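Local coordinates for ketosynthase (Streptomyces sp. MSC090213JE08, PDB 6KXF) that forms, with a second ketosynthase-family chain, the ishigamide ketosynthase/chain length factor, which probably extends acyl chains with malonyl units carried on the ACP, at the interface of chains B and A and the interface of chains A and C. Numbering follows the deposited sequence. Chains: chain A, Ketosynthase; chain B, Ketosynthase; chain C, ACP.

Contacts 1 and 3 both join chain B to chain A, about 28 Å apart between the centres of their C-alpha atoms: contact 1 pairs strands 161-166 of B and 171-174 of A, contact 3 sets helices 116-129 and 202-210 of B against helix 125-137 of A. Contact 2, where chain A meets the ACP, lies about 15 Å from contact 3 and about 37 Å from contact 1. Contacts 2 and 3 share the stretch after helix 125-137, where A:Arg140 turns to the ACP and its neighbour A:Pro141 to chain B. The heterodimer contact thus probably helps to position the segment that receives the carrier protein.

Contact 1: the interface of chains B and A. Residues chain B 164-166; chain A 172-175, 183.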
# COMPACT_ATOMS: atom_id res chain seq x y z
N THR B 164 -6.53 9.46 -0.45
CA THR B 164 -5.53 8.50 0.06
C THR B 164 -5.45 7.27 -0.85
O THR B 164 -6.47 6.57 -1.11
CB THR B 164 -5.86 8.06 1.49
OG1 THR B 164 -6.10 9.22 2.29
CG2 THR B 164 -4.78 7.20 2.09
N THR B 165 -4.23 6.98 -1.32
CA THR B 165 -3.94 5.75 -1.97
C THR B 165 -3.38 4.76 -0.94
O THR B 165 -2.32 5.01 -0.32
CB THR B 165 -2.95 5.93 -3.12
OG1 THR B 165 -3.55 6.85 -4.04
CG2 THR B 165 -2.63 4.62 -3.79
N VAL B 166 -4.10 3.66 -0.72
CA VAL B 166 -3.71 2.63 0.23
C VAL B 166 -2.93 1.56 -0.53
O VAL B 166 -3.49 0.90 -1.43
CB VAL B 166 -4.92 1.99 0.93
CG1 VAL B 166 -4.47 0.87 1.88
CG2 VAL B 166 -5.72 3.03 1.69
N THR A 172 -1.01 -0.92 7.94
CA THR A 172 -1.43 -0.18 6.75
C THR A 172 -0.25 0.65 6.22
O THR A 172 0.49 1.22 6.99
CB THR A 172 -2.62 0.75 7.04
OG1 THR A 172 -3.72 0.04 7.64
CG2 THR A 172 -3.08 1.48 5.79
N THR A 173 -0.09 0.69 4.89
CA THR A 173 0.76 1.63 4.22
C THR A 173 -0.12 2.54 3.35
O THR A 173 -1.09 2.06 2.66
CB THR A 173 1.86 0.89 3.45
OG1 THR A 173 2.53 -0.05 4.31
CG2 THR A 173 2.91 1.80 2.88
N VAL A 174 0.18 3.84 3.37
CA VAL A 174 -0.48 4.83 2.49
C VAL A 174 0.58 5.60 1.67
O VAL A 174 1.66 5.87 2.16
CB VAL A 174 -1.40 5.77 3.29
CG1 VAL A 174 -2.47 4.98 4.03
CG2 VAL A 174 -0.67 6.70 4.25
N ALA A 175 0.22 5.98 0.43
CA ALA A 175 1.11 6.83 -0.40
C ALA A 175 0.82 8.31 -0.13
O ALA A 175 0.21 8.65 0.88
CB ALA A 175 0.94 6.49 -1.86
N LEU A 183 -1.56 12.11 6.03
CA LEU A 183 -2.59 11.09 5.62
C LEU A 183 -2.57 9.93 6.61
O LEU A 183 -3.63 9.48 7.08
CB LEU A 183 -2.28 10.61 4.21
CG LEU A 183 -2.56 11.64 3.10
CD1 LEU A 183 -2.44 11.02 1.71
CD2 LEU A 183 -3.93 12.27 3.29
O HOH W 1 -5.66 9.29 5.05
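B:Thr165 and A:Ala175 meet where edge strands join in the way typical of thiolase-fold ketosynthase dimers, whose sheets run on antiparallel from one subunit into the other. Strand 161-166 of chain B lies beside strand 171-174 of chain A, which A:Ala175 directly follows, and B:Val166 is bridged to A:Val174.

A backbone hydrogen bond crosses directly: the amide N of A:Ala175 donates to the carbonyl O of B:Thr165 at 2.8 Å. B:Thr165 O also lies 3.4 Å from A:Val174 CA, and A:Thr173 O comes 3.6 Å from B:Val166 CA, so the two backbones remain close over this short stretch. B:Val166 CG1 lies near the same A:Thr173 O.

The methyl of B:Thr164 makes an apolar contact. A chi1 of -50° puts OG1 beside the backbone N and leaves CG2 anti to it, where it crosses A:Val174 at a slant; B:Thr164 CG2 meets A:Val174 CG1 at 3.7 Å. The A:Ala175 methyl faces CB of B:Thr165.

A water adds a bridge. The B:Thr164 hydroxyl OG1, on the other branch, points at helix 180-193 of chain A and is 2.8 Å from water 1, which is in turn 2.9 Å from the A:Leu183 carbonyl O. The threonine and leucine side chains also reach toward each other end-on, with A:Leu183 CD2 3.9 Å from B:Thr164 OG1.

Contact 2: the interface of chains A and C. Residues chain A 140, 143; chain C 52-53, 56-58.
A:Tyr143 lays its ring against the ACP where helix 41-55 ends, the helix that begins at the phosphopantetheine-bearing serine C:Ser41 and is the usual recognition helix of acyl carrier proteins. From CB outward, the tyrosine first meets C:Met53 CG, and chi1 of -70° sends the ring along this side chain, the two sliding past each other in opposite directions. A:Tyr143 CD2 is 4.0 Å from C:Met53 CG. Further out, A:Tyr143 CE1 meets C:Glu52 CB at 3.8 Å, while CE2 has C:Ser56 CA at a similar distance. The ring is sandwiched: A:Arg140 CB lies over the centre of one face, 3.7 Å above the plane, and C:Met53 CA lies nearer the rim of the other.

At the tip, A:Tyr143 OH donates to the carbonyl O of C:Ile57 at 2.5 Å, a short bond approaching from above the carbonyl plane. A:Tyr143 OH also accepts from A:Arg140 NE at 2.7 Å, in the guanidinium plane, which probably polarises it as a donor. A:Arg140 NH2 reaches past to C:Ser56 O at 3.0 Å, again from above that carbonyl's plane. One face of the guanidinium carries C:Val58 CG2, 3.4 Å from A:Arg140 NE.

Both chain A residues lie in the loop following helix 125-137. They bond to backbone carbonyls just beyond helix 41-55, probably recognising the shape of the turn more than its side chains.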
# COMPACT_ATOMS: atom_id res chain seq x y z
N ARG A 140 17.09 -14.80 -19.50
CA ARG A 140 15.64 -15.08 -19.52
C ARG A 140 14.98 -14.01 -18.66
O ARG A 140 15.56 -13.62 -17.66
CB ARG A 140 15.30 -16.48 -19.00
CG ARG A 140 15.80 -17.61 -19.89
CD ARG A 140 15.52 -18.96 -19.27
NE ARG A 140 16.50 -19.96 -19.66
CZ ARG A 140 16.52 -20.56 -20.84
NH1 ARG A 140 15.58 -20.27 -21.73
NH2 ARG A 140 17.48 -21.42 -21.12
N TYR A 143 14.79 -14.36 -14.89
CA TYR A 143 16.04 -14.38 -14.09
C TYR A 143 16.13 -13.09 -13.28
O TYR A 143 16.88 -12.18 -13.64
CB TYR A 143 17.28 -14.56 -14.97
CG TYR A 143 17.43 -15.92 -15.60
CD1 TYR A 143 16.56 -16.96 -15.31
CD2 TYR A 143 18.48 -16.18 -16.47
CE1 TYR A 143 16.71 -18.20 -15.91
CE2 TYR A 143 18.65 -17.42 -17.07
CZ TYR A 143 17.76 -18.44 -16.78
OH TYR A 143 17.90 -19.68 -17.35
N GLU C 52 19.50 -21.58 -11.97
CA GLU C 52 18.97 -21.27 -13.30
C GLU C 52 19.82 -20.18 -13.96
O GLU C 52 20.19 -20.28 -15.13
CB GLU C 52 17.52 -20.77 -13.20
CG GLU C 52 16.45 -21.85 -13.14
CD GLU C 52 15.02 -21.33 -13.34
OE1 GLU C 52 14.73 -20.18 -12.95
OE2 GLU C 52 14.19 -22.07 -13.91
N MET C 53 20.12 -19.12 -13.20
CA MET C 53 20.86 -17.99 -13.72
C MET C 53 22.31 -18.38 -14.02
O MET C 53 22.84 -17.98 -15.06
CB MET C 53 20.85 -16.83 -12.73
CG MET C 53 20.96 -15.48 -13.40
SD MET C 53 20.73 -14.14 -12.23
CE MET C 53 19.34 -14.72 -11.25
N SER C 56 22.23 -20.63 -17.26
CA SER C 56 21.19 -20.34 -18.26
C SER C 56 20.29 -21.56 -18.51
O SER C 56 20.00 -21.88 -19.63
CB SER C 56 21.77 -19.89 -19.58
OG SER C 56 22.53 -18.69 -19.45
N ILE C 57 19.87 -22.26 -17.45
CA ILE C 57 18.96 -23.40 -17.62
C ILE C 57 17.58 -23.03 -17.06
O ILE C 57 17.39 -21.99 -16.40
CB ILE C 57 19.49 -24.68 -16.94
CG1 ILE C 57 19.77 -24.47 -15.45
CG2 ILE C 57 20.72 -25.22 -17.68
CD1 ILE C 57 19.80 -25.76 -14.66
N VAL C 58 16.62 -23.92 -17.33
CA VAL C 58 15.30 -23.85 -16.74
C VAL C 58 15.12 -25.10 -15.89
O VAL C 58 15.22 -26.21 -16.42
CB VAL C 58 14.20 -23.75 -17.81
CG1 VAL C 58 12.81 -23.73 -17.17
CG2 VAL C 58 14.40 -22.54 -18.70

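Contact 3: the interface of chains B and A. Residues chain B 50, 120, 124, 127, 202; chain A 132, 135-136, 141.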
# COMPACT_ATOMS: atom_id res chain seq x y z
N PHE B 50 9.25 -15.89 -21.53
CA PHE B 50 8.54 -16.28 -20.29
C PHE B 50 7.96 -17.71 -20.39
O PHE B 50 7.71 -18.36 -19.36
CB PHE B 50 7.45 -15.26 -19.95
CG PHE B 50 7.97 -14.00 -19.31
CD1 PHE B 50 8.33 -13.98 -17.97
CD2 PHE B 50 8.05 -12.82 -20.03
CE1 PHE B 50 8.78 -12.81 -17.37
CE2 PHE B 50 8.50 -11.66 -19.42
CZ PHE B 50 8.86 -11.66 -18.09
N ALA B 120 8.61 0.54 -16.14
CA ALA B 120 9.30 -0.33 -17.10
C ALA B 120 9.59 0.41 -18.43
O ALA B 120 10.67 0.26 -18.99
CB ALA B 120 8.51 -1.59 -17.30
N GLU B 124 13.15 1.04 -20.28
CA GLU B 124 13.42 0.72 -21.71
C GLU B 124 14.11 1.90 -22.43
O GLU B 124 14.96 1.68 -23.31
CB GLU B 124 12.14 0.42 -22.50
CG GLU B 124 11.41 -0.84 -22.07
CD GLU B 124 10.10 -1.10 -22.79
OE1 GLU B 124 9.65 -0.23 -23.59
OE2 GLU B 124 9.50 -2.15 -22.53
N LEU B 127 17.71 2.10 -21.34
CA LEU B 127 18.55 1.00 -21.86
C LEU B 127 18.80 1.18 -23.36
O LEU B 127 19.92 0.97 -23.81
CB LEU B 127 17.90 -0.36 -21.59
CG LEU B 127 17.85 -0.80 -20.12
CD1 LEU B 127 17.03 -2.09 -19.97
CD2 LEU B 127 19.24 -0.99 -19.55
N ARG B 202 4.87 -6.08 -16.72
CA ARG B 202 5.91 -7.05 -16.79
C ARG B 202 6.32 -7.47 -15.38
O ARG B 202 6.60 -8.63 -15.15
CB ARG B 202 7.10 -6.46 -17.53
CG ARG B 202 8.22 -7.46 -17.76
CD ARG B 202 9.11 -6.93 -18.86
NE ARG B 202 10.30 -7.74 -18.95
CZ ARG B 202 10.87 -8.05 -20.09
NH1 ARG B 202 10.31 -7.69 -21.23
NH2 ARG B 202 12.01 -8.70 -20.07
N LEU A 132 13.45 -5.03 -12.65
CA LEU A 132 13.10 -4.89 -14.05
C LEU A 132 14.37 -4.88 -14.93
O LEU A 132 14.35 -5.44 -16.05
CB LEU A 132 12.28 -3.61 -14.26
CG LEU A 132 10.82 -3.70 -13.81
CD1 LEU A 132 10.18 -2.34 -13.77
CD2 LEU A 132 10.04 -4.64 -14.70
N SER A 135 15.30 -8.29 -15.46
CA SER A 135 14.32 -8.93 -16.35
C SER A 135 14.64 -8.63 -17.81
O SER A 135 14.45 -9.47 -18.67
CB SER A 135 12.89 -8.50 -16.08
OG SER A 135 12.03 -9.17 -16.98
N TYR A 136 15.02 -7.38 -18.09
CA TYR A 136 15.29 -6.91 -19.44
C TYR A 136 16.67 -7.36 -19.96
O TYR A 136 16.84 -7.46 -21.18
CB TYR A 136 15.22 -5.39 -19.50
CG TYR A 136 13.83 -4.84 -19.70
CD1 TYR A 136 13.15 -5.06 -20.89
CD2 TYR A 136 13.18 -4.13 -18.71
CE1 TYR A 136 11.88 -4.56 -21.10
CE2 TYR A 136 11.90 -3.63 -18.89
CZ TYR A 136 11.24 -3.85 -20.09
OH TYR A 136 10.00 -3.34 -20.30
N PRO A 141 13.78 -13.53 -19.03
CA PRO A 141 13.22 -12.34 -18.40
C PRO A 141 12.66 -12.61 -16.98
O PRO A 141 12.24 -11.66 -16.32
CB PRO A 141 12.19 -11.88 -19.45
CG PRO A 141 11.70 -13.15 -20.09
CD PRO A 141 12.89 -14.10 -20.06
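B:Arg202 reaches across to A:Ser135 and A:Tyr136, near the C-terminal end of helix 125-137. Its chain is extended, with CG anti to the backbone N (chi1 -175°), which carries the guanidinium over the boundary. B:Arg202 NE and NH2 both donate to the hydroxyl OG of A:Ser135, at 3.0 and 3.1 Å, close to the guanidinium plane. B:Arg202 NH2 also donates to A:Ser135 O at 2.9 Å, a bent bond arriving well above the carbonyl plane. The guanidinium stacks on A:Tyr136, the planes 23° apart and CZ lying 4.1 Å from the ring centroid, toward the rim: a cation-pi contact.

The far end of that tyrosine is held as well. A:Tyr136 OH donates to B:Glu124 OE2 at 2.6 Å, on the anti side of a carboxylate turned almost perpendicular to the ring. B:Leu127 CD1 packs on the tyrosine CB, and B:Ala120 CB on A:Leu132 CD1, both from helix 116-129. On the other flank, A:Pro141 CG lies over the centre of the B:Phe50 ring, 3.6 Å from its centroid.

In the next shell, A:Ser135 OG gives its own hydrogen to A:Pro141 O at 2.6 Å, on a lone pair, which probably leaves the hydroxyl's lone pairs turned to the arginine.

The site fastens helix 125-137 and the following loop of chain A to chain B, and probably helps hold the ketosynthase/chain length factor heterodimer together beside the ACP.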